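Local atomic coordinates of D-ribulose-5-phosphate 3-epimerase, putative (Plasmodium falciparum, PDB entry 1TQX), a protein that probably catalyses the interconversion of D-ribulose 5-phosphate and D-xylulose 5-phosphate, using one bound divalent metal ion per subunit. Residues W34-V39 with D68-V73. Residues are numbered along the deposited sequence; the frame is centred on the assembly and turned at random.
Sequences WIHLDV and DVHLMV. With ZN (zinc ion), chain D.
His36, Asp38 and His70 converge on one zinc ion from two neighbouring parallel strands, 34-40 and 66-72, of a TIM barrel. The metal is gripped by His36 NE2 at 2.2 Å, Asp38 OD1 at 2.1 Å and His70 ND1 at 2.3 Å, and Asp179 completes the site. The two imidazoles meet rim to rim, their planes 57° apart.

Asp68 and His92 form a second shell behind the two histidines. With its NE2 on zinc, His36 turns its ND1 to Asp68 OD2 in a 2.6 Å hydrogen bond; the oxygen lies close to the ring plane, while the carboxylate is met from above its own plane. With CG anti to the backbone N (chi1 175°), the Asp68 carboxylate lies near the CE3-CZ3 edge of Trp34. Gln88 NE2 bonds Asp68 OD1, Gln177 NE2 joins His36 as a second partner of OD2, and His70 NE2 is hydrogen-bonded to His92 NE2.

Leu37 and Val39 each give and accept a backbone bond, to residues flanking their partners Val69 and Leu71, as in a parallel pair. This register sets His36 beside Asp68 and Asp38 beside His70 on the metal side.

Packing is apolar on the other side of the sheet. Val39 CG2 meets Val69 CG1 at 3.6 Å, and Leu37, Val39 and Val69 all reach Ile55 of helix 52-58, the crossover of this beta-alpha-beta unit. On the metal side, Met72 CG covers one face of the His70 ring, offset toward the rim.

Held by zinc at NE2 and Asp68 at ND1, the His36 ring is fixed in rotation, and the Asp68 bond would probably make NE2 a stronger zinc donor. The predicted proton acceptor, Asp38, and donor, Asp179, both ligate the zinc and so probably work beside it.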
loop_
_atom_site.group_PDB
_atom_site.type_symbol
_atom_site.label_atom_id
_atom_site.label_comp_id
_atom_site.label_asym_id
_atom_site.label_seq_id
_atom_site.Cartn_x
_atom_site.Cartn_y
_atom_site.Cartn_z
ATOM N N TRP A 34 -3.866 -9.657 0.079
ATOM C CA TRP A 34 -2.551 -9.066 0.313
ATOM C C TRP A 34 -2.328 -8.797 1.798
ATOM O O TRP A 34 -3.285 -8.721 2.572
ATOM C CB TRP A 34 -2.454 -7.709 -0.398
ATOM C CG TRP A 34 -2.364 -7.717 -1.904
ATOM C CD1 TRP A 34 -2.715 -8.723 -2.755
ATOM C CD2 TRP A 34 -1.922 -6.633 -2.726
ATOM N NE1 TRP A 34 -2.517 -8.331 -4.061
ATOM C CE2 TRP A 34 -2.033 -7.049 -4.068
ATOM C CE3 TRP A 34 -1.448 -5.339 -2.454
ATOM C CZ2 TRP A 34 -1.682 -6.225 -5.138
ATOM C CZ3 TRP A 34 -1.098 -4.515 -3.520
ATOM C CH2 TRP A 34 -1.219 -4.965 -4.849
ATOM N N ILE A 35 -1.062 -8.660 2.186
ATOM C CA ILE A 35 -0.716 -8.304 3.558
ATOM C C ILE A 35 0.141 -7.055 3.345
ATOM O O ILE A 35 1.137 -7.094 2.625
ATOM C CB ILE A 35 0.060 -9.434 4.316
ATOM C CG1 ILE A 35 0.176 -9.065 5.795
ATOM C CG2 ILE A 35 1.445 -9.669 3.715
ATOM C CD1 ILE A 35 -1.171 -8.965 6.503
ATOM N N HIS A 36 -0.288 -5.938 3.927
ATOM C CA HIS A 36 0.410 -4.664 3.765
ATOM C C HIS A 36 1.449 -4.452 4.856
ATOM O O HIS A 36 1.111 -4.333 6.041
ATOM C CB HIS A 36 -0.609 -3.524 3.781
ATOM C CG HIS A 36 -0.069 -2.225 3.277
ATOM N ND1 HIS A 36 0.164 -1.987 1.938
ATOM C CD2 HIS A 36 0.286 -1.094 3.927
ATOM C CE1 HIS A 36 0.638 -0.766 1.786
ATOM N NE2 HIS A 36 0.722 -0.201 2.977
ATOM N N LEU A 37 2.713 -4.374 4.448
ATOM C CA LEU A 37 3.829 -4.227 5.376
ATOM C C LEU A 37 4.482 -2.845 5.338
ATOM O O LEU A 37 5.222 -2.525 4.407
ATOM C CB LEU A 37 4.875 -5.310 5.059
ATOM C CG LEU A 37 4.285 -6.726 5.003
ATOM C CD1 LEU A 37 5.183 -7.674 4.205
ATOM C CD2 LEU A 37 4.088 -7.224 6.430
ATOM N N ASP A 38 4.210 -2.035 6.358
ATOM C CA ASP A 38 4.770 -0.684 6.446
ATOM C C ASP A 38 6.166 -0.629 7.059
ATOM O O ASP A 38 6.343 -0.938 8.235
ATOM C CB ASP A 38 3.843 0.227 7.265
ATOM C CG ASP A 38 2.559 0.558 6.537
ATOM O OD1 ASP A 38 2.627 0.884 5.341
ATOM O OD2 ASP A 38 1.481 0.512 7.160
ATOM N N VAL A 39 7.139 -0.210 6.256
ATOM C CA VAL A 39 8.530 -0.084 6.696
ATOM C C VAL A 39 8.831 1.405 6.891
ATOM O O VAL A 39 8.728 2.189 5.949
ATOM C CB VAL A 39 9.489 -0.669 5.638
ATOM C CG1 VAL A 39 10.937 -0.582 6.123
ATOM C CG2 VAL A 39 9.111 -2.132 5.357
ATOM N N ASP A 68 2.951 -7.069 0.171
ATOM C CA ASP A 68 2.915 -5.695 -0.312
ATOM C C ASP A 68 3.678 -4.793 0.669
ATOM O O ASP A 68 3.176 -4.438 1.737
ATOM C CB ASP A 68 1.447 -5.287 -0.462
ATOM C CG ASP A 68 1.266 -3.843 -0.843
ATOM O OD1 ASP A 68 2.042 -3.324 -1.676
ATOM O OD2 ASP A 68 0.311 -3.232 -0.315
ATOM N N VAL A 69 4.897 -4.426 0.285
ATOM C CA VAL A 69 5.766 -3.611 1.133
ATOM C C VAL A 69 5.752 -2.125 0.800
ATOM O O VAL A 69 6.106 -1.720 -0.308
ATOM C CB VAL A 69 7.235 -4.117 1.072
ATOM C CG1 VAL A 69 8.069 -3.405 2.129
ATOM C CG2 VAL A 69 7.279 -5.633 1.286
ATOM N N HIS A 70 5.346 -1.316 1.775
ATOM C CA HIS A 70 5.293 0.131 1.606
ATOM C C HIS A 70 6.547 0.702 2.263
ATOM O O HIS A 70 6.657 0.730 3.487
ATOM C CB HIS A 70 4.036 0.697 2.281
ATOM C CG HIS A 70 3.886 2.181 2.144
ATOM N ND1 HIS A 70 2.840 2.874 2.716
ATOM C CD2 HIS A 70 4.653 3.106 1.519
ATOM C CE1 HIS A 70 2.971 4.162 2.451
ATOM N NE2 HIS A 70 4.062 4.329 1.727
ATOM N N LEU A 71 7.486 1.155 1.440
ATOM C CA LEU A 71 8.743 1.704 1.928
ATOM C C LEU A 71 8.681 3.194 2.248
ATOM O O LEU A 71 8.899 4.032 1.379
ATOM C CB LEU A 71 9.851 1.448 0.897
ATOM C CG LEU A 71 10.110 -0.030 0.572
ATOM C CD1 LEU A 71 10.949 -0.154 -0.699
ATOM C CD2 LEU A 71 10.805 -0.691 1.754
ATOM N N MET A 72 8.361 3.523 3.495
ATOM C CA MET A 72 8.327 4.920 3.923
ATOM C C MET A 72 9.712 5.154 4.508
ATOM O O MET A 72 9.875 5.339 5.714
ATOM C CB MET A 72 7.253 5.138 4.992
ATOM C CG MET A 72 5.839 5.122 4.431
ATOM S SD MET A 72 4.544 5.192 5.692
ATOM C CE MET A 72 4.147 3.459 5.858
ATOM N N VAL A 73 10.709 5.135 3.630
ATOM C CA VAL A 73 12.099 5.285 4.039
ATOM C C VAL A 73 12.909 6.123 3.066
ATOM O O VAL A 73 12.493 6.360 1.932
ATOM C CB VAL A 73 12.796 3.913 4.096
ATOM C CG1 VAL A 73 12.063 2.977 5.055
ATOM C CG2 VAL A 73 12.835 3.304 2.687
HETATM ZN ZN ZN D . 1.268 1.738 3.951
#